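Probable starch synthase 4, chloroplastic/amyloplastic (Arabidopsis thaliana, PDB 6GNE) belongs to the starch synthase family, has the two-domain GT-B fold and binds ADP and glycans. Local coordinates at residues 318-323 with 350-355; 357-362 with 369-374. All blocks are in the same frame, centred on the assembly; numbering follows the deposited sequence.

Contact 1: 318-323 with 350-355; sequences LVPQKG and PHIQRE. With ADP (adenosine-5'-diphosphate), chain F; AC1 (4,6-dideoxy-4-{[(1S,4R,5S,6S)-4,5,6-trihydroxy-3-(hydroxymethyl)cyclohex-2-en-1-yl]amino}-alpha-D-glucopyranose), chain C.
Ile-352, which meets both Leu-318 and Pro-320, also lies against a flat group of its own helix. Its CG1 sits 3.6 Å above one face of the His-351 ring, near the ring's edge rather than over its centre. His-351 in turn places its CA 3.4 Å above one face of the Arg-354 guanidinium, again near the rim. The flat group on the other segment is the Gln-321 amide, which meets the bound AC1. Its NE2 donates to AC1 O2B over 2.9 Å, and the bond is nearly straight, with an N-H...O angle of 173°. The Gln-321 chain is stretched out past CG and carries the amide away from Ile-352.

Across the contact the two branches of Ile-352 divide the work. CG2 stands anti to the backbone N and touches Leu-318, 3.6 Å from its O and 4.1 Å from its CB. With chi1 at -58°, the CG1 branch swings beside the backbone N, and its CD1 reaches Pro-320 CD at 3.8 Å. The Leu-318 carbonyl is not left to carbon atoms alone, because Ser-347 OG is hydrogen-bonded to it.

The segment 318-323 is the loop that follows strand 311-317 in the parallel sheet of the second domain. It makes a 3-10 turn at 320-322 and ends at Gly-323, the N-cap of helix 324-336. Lys-322 points its NZ at the ADP diphosphate. NZ is 2.9 Å from ADP O3B and 3.1 Å from the bridging ADP O3A, and it also forms a salt bridge with Glu-397.

The loop therefore has two chemically distinct sides. Van der Waals packing of Ile-352 on Leu-318 and Pro-320 joins it to helix 350-362, while Gln-321 and Lys-322 grip the ligands. Lys-322 probably helps offset the negative charge of the diphosphate.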
ATOM      1  N   LEU A 318      -0.467  10.883  -7.817  1.00 34.18           N
ATOM      2  CA  LEU A 318      -1.165  11.352  -8.986  1.00 34.15           C
ATOM      3  C   LEU A 318      -0.702  10.568 -10.211  1.00 34.26           C
ATOM      4  O   LEU A 318       0.187  10.987 -10.941  1.00 34.48           O
ATOM      5  CB  LEU A 318      -0.931  12.842  -9.148  1.00 34.85           C
ATOM      6  CG  LEU A 318      -1.500  13.758  -8.052  1.00 33.78           C
ATOM      7  CD1 LEU A 318      -0.882  15.135  -8.199  1.00 34.53           C
ATOM      8  CD2 LEU A 318      -3.011  13.865  -8.135  1.00 33.02           C
ATOM      9  N   VAL A 319      -1.338   9.419 -10.404  1.00 33.50           N
ATOM     10  CA  VAL A 319      -1.067   8.497 -11.524  1.00 34.54           C
ATOM     11  C   VAL A 319      -2.410   8.049 -12.103  1.00 34.31           C
ATOM     12  O   VAL A 319      -3.410   8.089 -11.411  1.00 35.19           O
ATOM     13  CB  VAL A 319      -0.219   7.271 -11.043  1.00 34.36           C
ATOM     14  CG1 VAL A 319       1.119   7.742 -10.475  1.00 34.03           C
ATOM     15  CG2 VAL A 319      -0.942   6.434  -9.970  1.00 33.02           C
ATOM     16  N   PRO A 320      -2.447   7.601 -13.367  1.00 35.80           N
ATOM     17  CA  PRO A 320      -3.746   7.224 -13.971  1.00 35.10           C
ATOM     18  C   PRO A 320      -4.644   6.346 -13.133  1.00 33.75           C
ATOM     19  O   PRO A 320      -5.851   6.520 -13.174  1.00 34.21           O
ATOM     20  CB  PRO A 320      -3.339   6.494 -15.233  1.00 36.48           C
ATOM     21  CG  PRO A 320      -2.021   7.115 -15.624  1.00 37.61           C
ATOM     22  CD  PRO A 320      -1.368   7.645 -14.376  1.00 36.96           C
ATOM     23  N   GLN A 321      -4.068   5.422 -12.359  1.00 32.90           N
ATOM     24  CA  GLN A 321      -4.857   4.511 -11.541  1.00 31.68           C
ATOM     25  C   GLN A 321      -5.879   5.257 -10.661  1.00 30.84           C
ATOM     26  O   GLN A 321      -7.031   4.779 -10.463  1.00 30.97           O
ATOM     27  CB  GLN A 321      -3.938   3.667 -10.673  1.00 30.88           C
ATOM     28  CG  GLN A 321      -4.636   2.779  -9.640  1.00 30.34           C
ATOM     29  CD  GLN A 321      -3.694   2.180  -8.627  1.00 30.05           C
ATOM     30  OE1 GLN A 321      -2.515   1.995  -8.919  1.00 30.58           O
ATOM     31  NE2 GLN A 321      -4.210   1.882  -7.416  1.00 29.70           N
ATOM     32  N   LYS A 322      -5.460   6.410 -10.151  1.00 30.18           N
ATOM     33  CA  LYS A 322      -6.223   7.158  -9.164  1.00 29.72           C
ATOM     34  C   LYS A 322      -7.330   8.063  -9.755  1.00 30.35           C
ATOM     35  O   LYS A 322      -8.016   8.765  -9.011  1.00 29.25           O
ATOM     36  CB  LYS A 322      -5.251   7.996  -8.330  1.00 29.73           C
ATOM     37  CG  LYS A 322      -4.190   7.163  -7.639  1.00 30.23           C
ATOM     38  CD  LYS A 322      -4.782   6.233  -6.570  1.00 29.32           C
ATOM     39  CE  LYS A 322      -3.695   5.591  -5.746  1.00 28.80           C
ATOM     40  NZ  LYS A 322      -4.184   4.459  -4.932  1.00 28.45           N
ATOM     41  N   GLY A 323      -7.502   8.024 -11.077  1.00 31.53           N
ATOM     42  CA  GLY A 323      -8.530   8.792 -11.749  1.00 34.02           C
ATOM     43  C   GLY A 323      -8.203  10.289 -11.700  1.00 34.49           C
ATOM     44  O   GLY A 323      -8.977  11.081 -11.179  1.00 33.24           O
ATOM     45  N   PRO A 350       5.758  13.553 -15.471  1.00 49.37           N
ATOM     46  CA  PRO A 350       5.863  15.013 -15.646  1.00 50.67           C
ATOM     47  C   PRO A 350       4.678  15.756 -16.271  1.00 50.85           C
ATOM     48  O   PRO A 350       4.402  16.876 -15.858  1.00 52.24           O
ATOM     49  CB  PRO A 350       7.104  15.170 -16.536  1.00 52.55           C
ATOM     50  CG  PRO A 350       7.961  14.027 -16.148  1.00 51.90           C
ATOM     51  CD  PRO A 350       7.018  12.877 -15.840  1.00 50.19           C
ATOM     52  N   HIS A 351       3.993  15.185 -17.252  1.00 50.60           N
ATOM     53  CA  HIS A 351       2.842  15.889 -17.859  1.00 50.79           C
ATOM     54  C   HIS A 351       1.684  16.028 -16.866  1.00 47.43           C
ATOM     55  O   HIS A 351       0.952  16.988 -16.914  1.00 47.34           O
ATOM     56  CB  HIS A 351       2.393  15.295 -19.217  1.00 52.88           C
ATOM     57  CG  HIS A 351       1.512  14.095 -19.110  1.00 53.63           C
ATOM     58  ND1 HIS A 351       0.136  14.177 -18.966  1.00 55.06           N
ATOM     59  CD2 HIS A 351       1.805  12.769 -19.170  1.00 54.73           C
ATOM     60  CE1 HIS A 351      -0.370  12.950 -18.901  1.00 54.11           C
ATOM     61  NE2 HIS A 351       0.621  12.077 -19.018  1.00 53.14           N
ATOM     62  N   ILE A 352       1.546  15.065 -15.968  1.00 45.93           N
ATOM     63  CA  ILE A 352       0.571  15.106 -14.876  1.00 44.76           C
ATOM     64  C   ILE A 352       1.028  16.113 -13.816  1.00 45.63           C
ATOM     65  O   ILE A 352       0.215  16.912 -13.330  1.00 44.57           O
ATOM     66  CB  ILE A 352       0.330  13.715 -14.246  1.00 42.63           C
ATOM     67  CG1 ILE A 352      -0.145  12.727 -15.313  1.00 43.46           C
ATOM     68  CG2 ILE A 352      -0.685  13.785 -13.102  1.00 40.41           C
ATOM     69  CD1 ILE A 352      -0.693  11.408 -14.804  1.00 42.40           C
ATOM     70  N   GLN A 353       2.310  16.107 -13.470  1.00 47.17           N
ATOM     71  CA  GLN A 353       2.841  17.125 -12.555  1.00 48.92           C
ATOM     72  C   GLN A 353       2.603  18.537 -13.125  1.00 50.76           C
ATOM     73  O   GLN A 353       2.129  19.419 -12.426  1.00 50.36           O
ATOM     74  CB  GLN A 353       4.329  16.878 -12.240  1.00 50.16           C
ATOM     75  CG  GLN A 353       4.881  17.607 -11.005  1.00 51.29           C
ATOM     76  CD  GLN A 353       4.412  17.062  -9.650  1.00 51.51           C
ATOM     77  OE1 GLN A 353       3.898  15.940  -9.511  1.00 52.66           O
ATOM     78  NE2 GLN A 353       4.602  17.870  -8.629  1.00 53.32           N
ATOM     79  N   ARG A 354       2.910  18.718 -14.403  1.00 52.62           N
ATOM     80  CA  ARG A 354       2.767  20.001 -15.108  1.00 54.80           C
ATOM     81  C   ARG A 354       1.280  20.482 -15.113  1.00 54.51           C
ATOM     82  O   ARG A 354       1.000  21.655 -14.900  1.00 54.82           O
ATOM     83  CB  ARG A 354       3.336  19.823 -16.519  1.00 57.01           C
ATOM     84  CG  ARG A 354       3.712  21.062 -17.296  1.00 60.94           C
ATOM     85  CD  ARG A 354       4.887  20.824 -18.220  1.00 63.92           C
ATOM     86  NE  ARG A 354       4.581  19.747 -19.180  1.00 64.80           N
ATOM     87  CZ  ARG A 354       5.149  18.531 -19.237  1.00 64.69           C
ATOM     88  NH1 ARG A 354       6.169  18.161 -18.446  1.00 64.06           N
ATOM     89  NH2 ARG A 354       4.725  17.664 -20.167  1.00 65.07           N
ATOM     90  N   GLU A 355       0.341  19.561 -15.311  1.00 53.58           N
ATOM     91  CA  GLU A 355      -1.097  19.868 -15.364  1.00 55.11           C
ATOM     92  C   GLU A 355      -1.602  20.369 -14.004  1.00 52.58           C
ATOM     93  O   GLU A 355      -2.343  21.358 -13.936  1.00 54.20           O
ATOM     94  CB  GLU A 355      -1.888  18.617 -15.801  1.00 58.18           C
ATOM     95  CG  GLU A 355      -3.369  18.787 -16.174  1.00 61.22           C
ATOM     96  CD  GLU A 355      -4.132  17.436 -16.150  1.00 67.65           C
ATOM     97  OE1 GLU A 355      -5.353  17.393 -15.816  1.00 72.10           O
ATOM     98  OE2 GLU A 355      -3.522  16.364 -16.430  1.00 71.59           O
TER
HETATM   99  PB  ADP F 601      -1.242   3.392  -3.162  1.00 27.46           P
HETATM  100  O1B ADP F 601      -0.625   2.174  -2.541  1.00 28.85           O
HETATM  101  O2B ADP F 601      -0.460   4.669  -3.055  1.00 27.40           O
HETATM  102  O3B ADP F 601      -1.659   3.121  -4.589  1.00 28.09           O
HETATM  103  PA  ADP F 601      -2.955   3.221  -0.847  1.00 28.50           P
HETATM  104  O1A ADP F 601      -4.258   3.888  -0.516  1.00 29.64           O
HETATM  105  O2A ADP F 601      -2.953   1.721  -0.702  1.00 30.69           O
HETATM  106  O3A ADP F 601      -2.594   3.692  -2.343  1.00 27.33           O
HETATM  107  O5' ADP F 601      -1.759   3.789   0.062  1.00 28.95           O
HETATM  108  C5' ADP F 601      -1.427   5.178   0.104  1.00 29.36           C
HETATM  109  C4' ADP F 601      -0.654   5.604   1.366  1.00 28.85           C
HETATM  110  O4' ADP F 601       0.288   6.634   1.033  1.00 28.56           O
HETATM  111  C3' ADP F 601      -1.534   6.235   2.425  1.00 28.13           C
HETATM  112  O3' ADP F 601      -0.919   6.055   3.690  1.00 27.88           O
HETATM  113  C2' ADP F 601      -1.508   7.702   2.081  1.00 27.70           C
HETATM  114  O2' ADP F 601      -1.804   8.534   3.187  1.00 28.75           O
HETATM  115  C1' ADP F 601      -0.080   7.867   1.652  1.00 28.36           C
HETATM  116  N9  ADP F 601       0.130   8.955   0.672  1.00 29.82           N
HETATM  117  C8  ADP F 601      -0.132   8.926  -0.641  1.00 29.22           C
HETATM  118  N7  ADP F 601       0.239  10.088  -1.223  1.00 29.29           N
HETATM  119  C5  ADP F 601       0.755  10.884  -0.273  1.00 29.69           C
HETATM  120  C6  ADP F 601       1.333  12.262  -0.197  1.00 29.92           C
HETATM  121  N6  ADP F 601       1.416  13.030  -1.313  1.00 28.33           N
HETATM  122  N1  ADP F 601       1.756  12.699   1.023  1.00 29.74           N
HETATM  123  C2  ADP F 601       1.641  11.919   2.129  1.00 30.03           C
HETATM  124  N3  ADP F 601       1.123  10.680   2.118  1.00 29.05           N
HETATM  125  C4  ADP F 601       0.673  10.125   0.974  1.00 29.65           C
HETATM  126  C1  AC1 C   3       4.431  -0.058  -5.563  1.00 35.38           C
HETATM  127  O2  AC1 C   3       4.173  -2.406  -6.116  1.00 35.07           O
HETATM  128  C2  AC1 C   3       3.657  -1.351  -5.287  1.00 36.38           C
HETATM  129  C4A AC1 C   3      -3.073  -1.144  -2.299  1.00 31.44           C
HETATM  130  C3  AC1 C   3       2.143  -1.150  -5.461  1.00 35.52           C
HETATM  131  O3  AC1 C   3       1.512  -2.388  -5.122  1.00 35.84           O
HETATM  132  C4  AC1 C   3       1.667   0.008  -4.578  1.00 34.55           C
HETATM  133  N4A AC1 C   3       0.212   0.245  -4.602  1.00 35.55           N
HETATM  134  C5  AC1 C   3       2.464   1.235  -5.027  1.00 34.19           C
HETATM  135  O5  AC1 C   3       3.857   1.007  -4.803  1.00 35.06           O
HETATM  136  C6  AC1 C   3       2.128   2.495  -4.248  1.00 34.74           C
HETATM  137  C1B AC1 C   3      -0.796  -0.729  -4.160  1.00 33.90           C
HETATM  138  C2B AC1 C   3      -2.248  -0.368  -4.565  1.00 33.60           C
HETATM  139  O2B AC1 C   3      -2.327   0.724  -5.503  1.00 33.02           O
HETATM  140  C3B AC1 C   3      -3.184  -0.093  -3.393  1.00 32.53           C
HETATM  141  O3B AC1 C   3      -4.512  -0.205  -3.898  1.00 33.96           O
HETATM  142  O4  AC1 C   3      -3.906  -0.764  -1.202  1.00 29.01           O
HETATM  143  C5B AC1 C   3      -1.650  -1.348  -1.871  1.00 30.56           C
HETATM  144  C7B AC1 C   3      -0.630  -1.100  -2.699  1.00 31.82           C
HETATM  145  C6B AC1 C   3      -1.357  -1.906  -0.498  1.00 30.70           C
HETATM  146  O6B AC1 C   3      -1.886  -3.231  -0.366  1.00 29.58           O

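Contact 2: 357-362 with 369-374. With ADP (adenosine-5'-diphosphate), chain F.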
ATOM      1  N   GLU A 357       0.429  21.524 -11.537  1.00 46.68           N
ATOM      2  CA  GLU A 357       1.201  22.736 -11.273  1.00 49.73           C
ATOM      3  C   GLU A 357       0.492  23.983 -11.820  1.00 52.02           C
ATOM      4  O   GLU A 357       0.548  25.040 -11.196  1.00 52.45           O
ATOM      5  CB  GLU A 357       2.622  22.651 -11.866  1.00 52.05           C
ATOM      6  CG  GLU A 357       3.642  22.053 -10.892  1.00 52.67           C
ATOM      7  CD  GLU A 357       4.984  21.654 -11.517  1.00 54.89           C
ATOM      8  OE1 GLU A 357       5.736  20.940 -10.815  1.00 54.34           O
ATOM      9  OE2 GLU A 357       5.294  22.039 -12.678  1.00 58.18           O
ATOM     10  N   GLY A 358      -0.163  23.838 -12.984  1.00 51.95           N
ATOM     11  CA  GLY A 358      -0.953  24.914 -13.602  1.00 53.23           C
ATOM     12  C   GLY A 358      -2.189  25.281 -12.801  1.00 51.92           C
ATOM     13  O   GLY A 358      -2.497  26.453 -12.590  1.00 51.29           O
ATOM     14  N   ILE A 359      -2.883  24.260 -12.329  1.00 50.99           N
ATOM     15  CA  ILE A 359      -4.051  24.448 -11.468  1.00 50.77           C
ATOM     16  C   ILE A 359      -3.642  25.110 -10.147  1.00 53.43           C
ATOM     17  O   ILE A 359      -4.363  25.941  -9.616  1.00 54.35           O
ATOM     18  CB  ILE A 359      -4.762  23.113 -11.183  1.00 46.85           C
ATOM     19  CG1 ILE A 359      -5.344  22.534 -12.472  1.00 45.63           C
ATOM     20  CG2 ILE A 359      -5.879  23.320 -10.176  1.00 46.84           C
ATOM     21  CD1 ILE A 359      -5.617  21.065 -12.437  1.00 43.91           C
ATOM     22  N   GLU A 360      -2.477  24.740  -9.629  1.00 55.75           N
ATOM     23  CA  GLU A 360      -2.026  25.259  -8.358  1.00 57.36           C
ATOM     24  C   GLU A 360      -1.805  26.746  -8.451  1.00 59.49           C
ATOM     25  O   GLU A 360      -2.299  27.466  -7.609  1.00 60.22           O
ATOM     26  CB  GLU A 360      -0.769  24.513  -7.876  1.00 58.88           C
ATOM     27  CG  GLU A 360      -0.377  24.816  -6.456  1.00 61.05           C
ATOM     28  CD  GLU A 360       1.093  25.170  -6.304  1.00 66.29           C
ATOM     29  OE1 GLU A 360       1.374  26.398  -6.122  1.00 69.86           O
ATOM     30  OE2 GLU A 360       1.944  24.239  -6.403  1.00 67.34           O
ATOM     31  N   GLN A 361      -1.075  27.207  -9.459  1.00 61.84           N
ATOM     32  CA  GLN A 361      -0.833  28.638  -9.683  1.00 66.56           C
ATOM     33  C   GLN A 361      -2.101  29.480  -9.799  1.00 65.26           C
ATOM     34  O   GLN A 361      -2.222  30.597  -9.249  1.00 65.65           O
ATOM     35  CB  GLN A 361      -0.076  28.845 -11.033  1.00 71.42           C
ATOM     36  CG  GLN A 361       1.417  29.139 -10.944  1.00 75.50           C
ATOM     37  CD  GLN A 361       2.271  27.895 -10.676  1.00 78.23           C
ATOM     38  OE1 GLN A 361       2.939  27.376 -11.586  1.00 79.73           O
ATOM     39  NE2 GLN A 361       2.221  27.384  -9.422  1.00 78.65           N
ATOM     40  N   GLN A 362      -3.041  28.913 -10.552  1.00 64.13           N
ATOM     41  CA  GLN A 362      -4.405  29.445 -10.692  1.00 64.30           C
ATOM     42  C   GLN A 362      -5.060  29.783  -9.318  1.00 62.51           C
ATOM     43  O   GLN A 362      -5.827  30.754  -9.206  1.00 61.00           O
ATOM     44  CB  GLN A 362      -5.250  28.429 -11.482  1.00 63.61           C
ATOM     45  CG  GLN A 362      -6.408  29.009 -12.278  1.00 65.69           C
ATOM     46  CD  GLN A 362      -6.945  28.042 -13.328  1.00 66.86           C
ATOM     47  OE1 GLN A 362      -6.495  28.023 -14.458  1.00 70.70           O
ATOM     48  NE2 GLN A 362      -7.909  27.242 -12.955  1.00 64.48           N
ATOM     49  N   VAL A 369      -9.311  26.930  -2.277  1.00 41.95           N
ATOM     50  CA  VAL A 369      -8.601  25.824  -2.919  1.00 41.10           C
ATOM     51  C   VAL A 369      -7.101  25.933  -2.712  1.00 41.29           C
ATOM     52  O   VAL A 369      -6.521  26.961  -3.021  1.00 41.68           O
ATOM     53  CB  VAL A 369      -8.921  25.773  -4.427  1.00 41.79           C
ATOM     54  CG1 VAL A 369      -8.163  24.646  -5.109  1.00 41.08           C
ATOM     55  CG2 VAL A 369     -10.410  25.519  -4.608  1.00 42.43           C
ATOM     56  N   ARG A 370      -6.480  24.868  -2.200  1.00 41.06           N
ATOM     57  CA  ARG A 370      -5.016  24.804  -2.107  1.00 41.71           C
ATOM     58  C   ARG A 370      -4.523  23.452  -2.542  1.00 39.04           C
ATOM     59  O   ARG A 370      -5.088  22.445  -2.169  1.00 36.54           O
ATOM     60  CB  ARG A 370      -4.525  25.118  -0.697  1.00 44.06           C
ATOM     61  CG  ARG A 370      -3.029  25.430  -0.628  1.00 46.66           C
ATOM     62  CD  ARG A 370      -2.637  26.851  -1.048  1.00 49.62           C
ATOM     63  NE  ARG A 370      -3.202  27.872  -0.168  1.00 51.89           N
ATOM     64  CZ  ARG A 370      -4.235  28.686  -0.465  1.00 56.76           C
ATOM     65  NH1 ARG A 370      -4.864  28.611  -1.645  1.00 58.48           N
ATOM     66  NH2 ARG A 370      -4.689  29.587   0.439  1.00 57.95           N
ATOM     67  N   LEU A 371      -3.472  23.454  -3.355  1.00 40.03           N
ATOM     68  CA  LEU A 371      -2.856  22.239  -3.890  1.00 40.01           C
ATOM     69  C   LEU A 371      -1.450  22.162  -3.351  1.00 40.34           C
ATOM     70  O   LEU A 371      -0.696  23.117  -3.469  1.00 40.97           O
ATOM     71  CB  LEU A 371      -2.809  22.290  -5.420  1.00 41.50           C
ATOM     72  CG  LEU A 371      -4.060  21.789  -6.125  1.00 41.45           C
ATOM     73  CD1 LEU A 371      -5.265  22.610  -5.747  1.00 42.49           C
ATOM     74  CD2 LEU A 371      -3.877  21.832  -7.630  1.00 42.93           C
ATOM     75  N   LEU A 372      -1.109  21.021  -2.765  1.00 39.40           N
ATOM     76  CA  LEU A 372       0.199  20.824  -2.139  1.00 39.43           C
ATOM     77  C   LEU A 372       0.900  19.675  -2.884  1.00 38.59           C
ATOM     78  O   LEU A 372       0.694  18.501  -2.600  1.00 35.84           O
ATOM     79  CB  LEU A 372       0.000  20.535  -0.656  1.00 39.21           C
ATOM     80  CG  LEU A 372      -0.615  21.736   0.078  1.00 40.15           C
ATOM     81  CD1 LEU A 372      -1.310  21.282   1.363  1.00 40.49           C
ATOM     82  CD2 LEU A 372       0.415  22.832   0.348  1.00 41.29           C
ATOM     83  N   LEU A 373       1.661  20.047  -3.904  1.00 40.03           N
ATOM     84  CA  LEU A 373       2.210  19.081  -4.843  1.00 40.24           C
ATOM     85  C   LEU A 373       3.510  18.493  -4.332  1.00 40.30           C
ATOM     86  O   LEU A 373       4.586  18.888  -4.755  1.00 43.28           O
ATOM     87  CB  LEU A 373       2.366  19.707  -6.226  1.00 41.75           C
ATOM     88  CG  LEU A 373       1.038  20.247  -6.803  1.00 41.44           C
ATOM     89  CD1 LEU A 373       1.256  20.730  -8.245  1.00 42.77           C
ATOM     90  CD2 LEU A 373      -0.108  19.250  -6.711  1.00 39.08           C
ATOM     91  N   LYS A 374       3.382  17.571  -3.386  1.00 38.66           N
ATOM     92  CA  LYS A 374       4.512  16.969  -2.691  1.00 39.50           C
ATOM     93  C   LYS A 374       4.062  15.782  -1.817  1.00 37.69           C
ATOM     94  O   LYS A 374       2.887  15.634  -1.541  1.00 36.23           O
ATOM     95  CB  LYS A 374       5.217  18.007  -1.793  1.00 41.42           C
ATOM     96  CG  LYS A 374       4.326  18.548  -0.671  1.00 41.57           C
ATOM     97  CD  LYS A 374       4.937  19.732   0.049  1.00 43.19           C
ATOM     98  CE  LYS A 374       4.174  19.983   1.333  1.00 42.69           C
ATOM     99  NZ  LYS A 374       4.742  21.136   2.051  1.00 44.37           N
TER
HETATM  100  PB  ADP F 601      -1.242   3.392  -3.162  1.00 27.46           P
HETATM  101  O1B ADP F 601      -0.625   2.174  -2.541  1.00 28.85           O
HETATM  102  O2B ADP F 601      -0.460   4.669  -3.055  1.00 27.40           O
HETATM  103  O3B ADP F 601      -1.659   3.121  -4.589  1.00 28.09           O
HETATM  104  PA  ADP F 601      -2.955   3.221  -0.847  1.00 28.50           P
HETATM  105  O1A ADP F 601      -4.258   3.888  -0.516  1.00 29.64           O
HETATM  106  O2A ADP F 601      -2.953   1.721  -0.702  1.00 30.69           O
HETATM  107  O3A ADP F 601      -2.594   3.692  -2.343  1.00 27.33           O
HETATM  108  O5' ADP F 601      -1.759   3.789   0.062  1.00 28.95           O
HETATM  109  C5' ADP F 601      -1.427   5.178   0.104  1.00 29.36           C
HETATM  110  C4' ADP F 601      -0.654   5.604   1.366  1.00 28.85           C
HETATM  111  O4' ADP F 601       0.288   6.634   1.033  1.00 28.56           O
HETATM  112  C3' ADP F 601      -1.534   6.235   2.425  1.00 28.13           C
HETATM  113  O3' ADP F 601      -0.919   6.055   3.690  1.00 27.88           O
HETATM  114  C2' ADP F 601      -1.508   7.702   2.081  1.00 27.70           C
HETATM  115  O2' ADP F 601      -1.804   8.534   3.187  1.00 28.75           O
HETATM  116  C1' ADP F 601      -0.080   7.867   1.652  1.00 28.36           C
HETATM  117  N9  ADP F 601       0.130   8.955   0.672  1.00 29.82           N
HETATM  118  C8  ADP F 601      -0.132   8.926  -0.641  1.00 29.22           C
HETATM  119  N7  ADP F 601       0.239  10.088  -1.223  1.00 29.29           N
HETATM  120  C5  ADP F 601       0.755  10.884  -0.273  1.00 29.69           C
HETATM  121  C6  ADP F 601       1.333  12.262  -0.197  1.00 29.92           C
HETATM  122  N6  ADP F 601       1.416  13.030  -1.313  1.00 28.33           N
HETATM  123  N1  ADP F 601       1.756  12.699   1.023  1.00 29.74           N
HETATM  124  C2  ADP F 601       1.641  11.919   2.129  1.00 30.03           C
HETATM  125  N3  ADP F 601       1.123  10.680   2.118  1.00 29.05           N
HETATM  126  C4  ADP F 601       0.673  10.125   0.974  1.00 29.65           C
HETATM  127  O   HOH W   1       2.397  22.868  -3.881  1.00 39.40           O
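Apolar contact comes mainly from Leu-371 and Leu-373, whose CB atoms both point toward the helix. Leu-371 CD2 meets Ile-359 CG2 at 3.6 Å. Leu-371 CB lies 3.7 Å from Glu-360 CG, as the two side chains run antiparallel, side by side. Leu-373 CD1 packs against the helix backbone, 3.5 Å from Glu-357 N, and also touches Glu-357 CG. Ile-359 also touches Arg-328 and Tyr-332 of helix 324-336.

These residues close a beta-alpha-beta unit: strand 340-346, helix 350-362 and strand 369-372. The last strand is the outermost one on its side of the parallel sheet and pairs with strand 340-346. The helix packs on one face of it.

Polar contact runs through one water. It donates to Glu-360 OE2 at 2.9 Å and to Leu-371 O at 3.1 Å, and accepts from Leu-373 N at 2.9 Å. Glu-360 CG is anti to the backbone N (chi1 -170°) and passes along Leu-371. A bend at chi2 then helps set the carboxylate beside this water.

Backbone and ligand bonds follow at the end of the strand. Leu-373 centres an inverse gamma turn, whose Lys-374 N to Leu-372 O bond is weak. Just beyond, Lys-374 O accepts a bond from ADP N6 over 3.0 Å, with an N-H...O angle of 165°.

Overall arrangement
Contact 1 and contact 2 share helix 350-362: 350-355 serves the first and 357-362 the second. Their centres are 13 Å apart. Both segments of contact 1 precede those of contact 2 in the sequence. They also touch, where Gln-353 NE2 lies 3.8 Å from Leu-373 CB. All four segments lie in the same glycosyltransferase region, built round a parallel six-stranded sheet. The loop 318-323 follows strand 311-317, and strand 369-372 lies at one edge, with strand 340-346 between them. Loop 318-323 and the residues just after strand 369-372 both reach ADP, at opposite ends of the nucleotide. One helix thus packs against both ADP-binding segments.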